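Local coordinates for PDZ domain protein (Parabacteroides distasonis, PDB 4L8N) that is of unknown function but binds magnesium and combines PDZ domains with a DUF4136 domain, at residues F131-F142 / H281-T292. Numbering follows the deposited sequence.
Sequences FKTTVTSDGVDF and HVPLMCMQYPYT
Phe131 and Met285, a selenomethionine, show how an aromatic ring can receive a helix on a strand. Met285 CG stands over the centre of the Phe131 ring, 3.5 Å from the centroid and nearly on the ring normal, a CH-pi contact; the chain then bends at chi3, and SE stays above the same face at 4.7 Å from the centroid, a Met-aromatic contact. The ring's rim meets His281 CD2 and Leu284 CB, both near its plane, with CD2 3.7 Å from Phe131 CZ. With chi1 at -60°, CG of Phe131 lies anti to its carbonyl carbon, and the ring reaches across to the helix. Cutting the side chain back to an alanine here is likely to deprive Met285 CG and SE of the ring face they lie over and to open a gap among His281, Leu284 and Met285. Within the DUF4136 region, residues 131-135 of strand 123-135, part of a large mixed sheet, run at 44° to residues 281-285 of helix 274-285, while Phe244 and Ile246 of strand 240-250 also touch Met285. Farther along, water takes over: one molecule lies 3.0 Å from Thr133 OG1, accepts from Gln288 NE2 and donates to Met285 O. Gln288 OE1 turns instead to the backbone N of Lys293 and Tyr294. Thr292 OG1 donates to Gln288 O at 2.6 Å, and the Thr292 methyl meets that of Thr133, CG2 to CG2 at 3.9 Å. After the loop that follows Val135, Phe142 takes Tyr289 CE1 over one face, the planes 26° apart and the rings barely overlapping, while Pro290, after a cis peptide bond, brings CB to the ring edge, 3.8 Å from Phe142 CD2.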
loop_
_atom_site.group_PDB
_atom_site.type_symbol
_atom_site.label_atom_id
_atom_site.label_comp_id
_atom_site.label_asym_id
_atom_site.label_seq_id
_atom_site.Cartn_x
_atom_site.Cartn_y
_atom_site.Cartn_z
ATOM N N PHE A 131 1.905 5.346 5.533
ATOM C CA PHE A 131 3.213 4.886 5.972
ATOM C C PHE A 131 3.196 3.386 6.176
ATOM O O PHE A 131 2.350 2.888 6.918
ATOM C CB PHE A 131 3.640 5.579 7.297
ATOM C CG PHE A 131 3.765 7.089 7.316
ATOM C CD1 PHE A 131 3.978 7.806 6.138
ATOM C CD2 PHE A 131 3.718 7.792 8.523
ATOM C CE1 PHE A 131 4.105 9.201 6.159
ATOM C CE2 PHE A 131 3.856 9.183 8.544
ATOM C CZ PHE A 131 4.045 9.882 7.362
ATOM N N LYS A 132 4.127 2.670 5.552
ATOM C CA LYS A 132 4.296 1.250 5.810
ATOM C C LYS A 132 5.484 1.164 6.788
ATOM O O LYS A 132 6.600 1.582 6.444
ATOM C CB LYS A 132 4.494 0.427 4.507
ATOM C CG LYS A 132 4.887 -1.051 4.709
ATOM C CD LYS A 132 3.694 -1.947 5.089
ATOM C CE LYS A 132 4.152 -3.298 5.598
ATOM N NZ LYS A 132 4.512 -3.294 7.050
ATOM N N THR A 133 5.215 0.699 8.028
ATOM C CA THR A 133 6.238 0.591 9.081
ATOM C C THR A 133 6.409 -0.868 9.386
ATOM O O THR A 133 5.457 -1.543 9.790
ATOM C CB THR A 133 5.892 1.463 10.323
ATOM O OG1 THR A 133 5.481 2.734 9.838
ATOM C CG2 THR A 133 7.089 1.690 11.233
ATOM N N THR A 134 7.634 -1.356 9.137
ATOM C CA THR A 134 8.051 -2.750 9.261
ATOM C C THR A 134 9.236 -2.853 10.181
ATOM O O THR A 134 10.200 -2.100 10.042
ATOM C CB THR A 134 8.414 -3.312 7.886
ATOM O OG1 THR A 134 7.491 -2.845 6.898
ATOM C CG2 THR A 134 8.492 -4.832 7.881
ATOM N N VAL A 135 9.164 -3.789 11.118
ATOM C CA VAL A 135 10.228 -4.033 12.071
ATOM C C VAL A 135 10.685 -5.488 11.960
ATOM O O VAL A 135 9.948 -6.331 11.428
ATOM C CB VAL A 135 9.852 -3.648 13.537
ATOM C CG1 VAL A 135 9.371 -2.200 13.614
ATOM C CG2 VAL A 135 8.814 -4.598 14.131
ATOM N N THR A 136 11.897 -5.771 12.496
ATOM C CA THR A 136 12.508 -7.101 12.578
ATOM C C THR A 136 11.567 -8.040 13.369
ATOM O O THR A 136 10.828 -7.599 14.257
ATOM C CB THR A 136 13.937 -7.021 13.182
ATOM O OG1 THR A 136 14.510 -8.328 13.218
ATOM C CG2 THR A 136 13.977 -6.388 14.598
ATOM N N SER A 137 11.578 -9.321 13.019
ATOM C CA SER A 137 10.739 -10.304 13.688
ATOM C C SER A 137 11.434 -10.780 14.962
ATOM O O SER A 137 10.788 -11.404 15.810
ATOM C CB SER A 137 10.397 -11.461 12.750
ATOM O OG SER A 137 11.566 -12.026 12.174
ATOM N N ASP A 138 12.736 -10.433 15.128
ATOM C CA ASP A 138 13.519 -10.718 16.344
ATOM C C ASP A 138 13.042 -9.771 17.440
ATOM O O ASP A 138 12.850 -8.580 17.183
ATOM C CB ASP A 138 15.031 -10.572 16.090
ATOM C CG ASP A 138 15.569 -11.427 14.954
ATOM O OD1 ASP A 138 14.997 -12.515 14.699
ATOM O OD2 ASP A 138 16.563 -11.015 14.323
ATOM N N GLY A 139 12.835 -10.311 18.635
ATOM C CA GLY A 139 12.326 -9.563 19.782
ATOM C C GLY A 139 13.349 -8.744 20.545
ATOM O O GLY A 139 13.249 -8.631 21.775
ATOM N N VAL A 140 14.309 -8.128 19.815
ATOM C CA VAL A 140 15.364 -7.312 20.383
ATOM C C VAL A 140 14.819 -5.968 20.865
ATOM O O VAL A 140 14.081 -5.300 20.144
ATOM C CB VAL A 140 16.553 -7.149 19.408
ATOM C CG1 VAL A 140 16.216 -6.284 18.197
ATOM C CG2 VAL A 140 17.788 -6.627 20.131
ATOM N N ASP A 141 15.211 -5.563 22.083
ATOM C CA ASP A 141 14.845 -4.268 22.629
ATOM C C ASP A 141 15.628 -3.150 21.899
ATOM O O ASP A 141 16.862 -3.177 21.851
ATOM C CB ASP A 141 15.072 -4.203 24.144
ATOM C CG ASP A 141 14.194 -3.133 24.767
ATOM O OD1 ASP A 141 14.598 -1.947 24.753
ATOM O OD2 ASP A 141 13.050 -3.453 25.141
ATOM N N PHE A 142 14.895 -2.179 21.318
ATOM C CA PHE A 142 15.455 -1.032 20.589
ATOM C C PHE A 142 16.306 -0.135 21.503
ATOM O O PHE A 142 17.147 0.606 21.005
ATOM C CB PHE A 142 14.349 -0.208 19.882
ATOM C CG PHE A 142 13.708 -0.873 18.681
ATOM C CD1 PHE A 142 14.355 -1.912 18.003
ATOM C CD2 PHE A 142 12.487 -0.429 18.190
ATOM C CE1 PHE A 142 13.767 -2.516 16.887
ATOM C CE2 PHE A 142 11.912 -1.028 17.062
ATOM C CZ PHE A 142 12.561 -2.068 16.423
ATOM N N HIS A 281 7.045 15.061 6.837
ATOM C CA HIS A 281 6.767 13.668 7.211
ATOM C C HIS A 281 7.823 12.958 8.035
ATOM O O HIS A 281 7.418 12.103 8.823
ATOM C CB HIS A 281 6.417 12.868 5.972
ATOM C CG HIS A 281 5.191 13.416 5.311
ATOM N ND1 HIS A 281 5.271 14.438 4.375
ATOM C CD2 HIS A 281 3.882 13.115 5.520
ATOM C CE1 HIS A 281 4.017 14.691 4.008
ATOM N NE2 HIS A 281 3.148 13.914 4.657
ATOM N N VAL A 282 9.131 13.315 7.947
ATOM C CA VAL A 282 10.142 12.694 8.831
ATOM C C VAL A 282 9.634 12.740 10.321
ATOM O O VAL A 282 9.641 11.679 10.970
ATOM C CB VAL A 282 11.574 13.314 8.700
ATOM C CG1 VAL A 282 12.429 13.065 9.949
ATOM C CG2 VAL A 282 12.283 12.804 7.452
ATOM N N PRO A 283 9.165 13.911 10.860
ATOM C CA PRO A 283 8.688 13.928 12.266
ATOM C C PRO A 283 7.447 13.048 12.517
ATOM O O PRO A 283 7.319 12.485 13.601
ATOM C CB PRO A 283 8.377 15.412 12.530
ATOM C CG PRO A 283 9.055 16.170 11.447
ATOM C CD PRO A 283 9.091 15.267 10.265
ATOM N N LEU A 284 6.544 12.921 11.540
ATOM C CA LEU A 284 5.357 12.062 11.688
ATOM C C LEU A 284 5.754 10.569 11.616
ATOM O O LEU A 284 5.311 9.775 12.448
ATOM C CB LEU A 284 4.285 12.381 10.627
ATOM C CG LEU A 284 3.682 13.776 10.615
ATOM C CD1 LEU A 284 2.905 13.991 9.333
ATOM C CD2 LEU A 284 2.795 14.037 11.857
HETATM N N MSE A 285 6.615 10.206 10.639
HETATM C CA MSE A 285 7.158 8.853 10.436
HETATM C C MSE A 285 7.951 8.342 11.637
HETATM O O MSE A 285 7.805 7.179 12.008
HETATM C CB MSE A 285 8.071 8.844 9.205
HETATM C CG MSE A 285 7.312 8.906 7.905
HETATM SE SE MSE A 285 8.436 9.230 6.377
HETATM C CE MSE A 285 9.330 7.597 6.393
ATOM N N CYS A 286 8.788 9.201 12.245
ATOM C CA CYS A 286 9.631 8.808 13.379
ATOM C C CYS A 286 8.890 8.753 14.711
ATOM O O CYS A 286 9.475 8.271 15.691
ATOM C CB CYS A 286 10.860 9.694 13.470
ATOM S SG CYS A 286 11.994 9.479 12.081
HETATM N N MSE A 287 7.604 9.162 14.760
HETATM C CA MSE A 287 6.824 9.044 16.005
HETATM C C MSE A 287 6.632 7.561 16.363
HETATM O O MSE A 287 6.336 7.235 17.518
HETATM C CB MSE A 287 5.480 9.764 15.893
HETATM C CG MSE A 287 5.571 11.213 16.330
HETATM SE SE MSE A 287 3.916 12.222 16.147
HETATM C CE MSE A 287 3.001 11.406 17.488
ATOM N N GLN A 288 6.834 6.655 15.367
ATOM C CA GLN A 288 6.727 5.228 15.618
ATOM C C GLN A 288 8.085 4.597 15.900
ATOM O O GLN A 288 8.152 3.382 16.020
ATOM C CB GLN A 288 5.969 4.496 14.516
ATOM C CG GLN A 288 4.478 4.787 14.604
ATOM C CD GLN A 288 3.661 3.685 14.045
ATOM O OE1 GLN A 288 2.973 2.963 14.773
ATOM N NE2 GLN A 288 3.754 3.520 12.737
ATOM N N TYR A 289 9.156 5.406 16.077
ATOM C CA TYR A 289 10.452 4.891 16.519
ATOM C C TYR A 289 10.715 5.398 17.946
ATOM O O TYR A 289 10.764 6.618 18.136
ATOM C CB TYR A 289 11.630 5.230 15.573
ATOM C CG TYR A 289 12.848 4.417 15.960
ATOM C CD1 TYR A 289 12.947 3.068 15.614
ATOM C CD2 TYR A 289 13.812 4.935 16.836
ATOM C CE1 TYR A 289 14.012 2.278 16.060
ATOM C CE2 TYR A 289 14.877 4.147 17.295
ATOM C CZ TYR A 289 14.976 2.822 16.894
ATOM O OH TYR A 289 16.019 2.027 17.325
ATOM N N PRO A 290 10.853 4.534 18.986
ATOM C CA PRO A 290 10.894 3.063 18.983
ATOM C C PRO A 290 9.550 2.349 19.181
ATOM O O PRO A 290 9.513 1.118 19.145
ATOM C CB PRO A 290 11.809 2.775 20.173
ATOM C CG PRO A 290 11.514 3.870 21.137
ATOM C CD PRO A 290 11.107 5.062 20.342
ATOM N N TYR A 291 8.456 3.096 19.400
ATOM C CA TYR A 291 7.174 2.473 19.672
ATOM C C TYR A 291 6.282 2.445 18.427
ATOM O O TYR A 291 5.649 3.438 18.087
ATOM C CB TYR A 291 6.496 3.177 20.852
ATOM C CG TYR A 291 5.209 2.526 21.313
ATOM C CD1 TYR A 291 5.164 1.172 21.629
ATOM C CD2 TYR A 291 4.047 3.277 21.480
ATOM C CE1 TYR A 291 3.984 0.571 22.062
ATOM C CE2 TYR A 291 2.863 2.688 21.918
ATOM C CZ TYR A 291 2.834 1.335 22.211
ATOM O OH TYR A 291 1.666 0.767 22.664
ATOM N N THR A 292 6.253 1.274 17.760
ATOM C CA THR A 292 5.473 0.971 16.568
ATOM C C THR A 292 4.231 0.159 16.949
ATOM O O THR A 292 4.359 -0.956 17.464
ATOM C CB THR A 292 6.352 0.205 15.542
ATOM O OG1 THR A 292 7.478 0.994 15.160
ATOM C CG2 THR A 292 5.594 -0.190 14.287
HETATM O O HOH W 1 2.923 2.376 9.728
HETATM O O HOH W 2 5.682 5.318 11.335
HETATM O O HOH W 3 17.345 2.753 19.655
#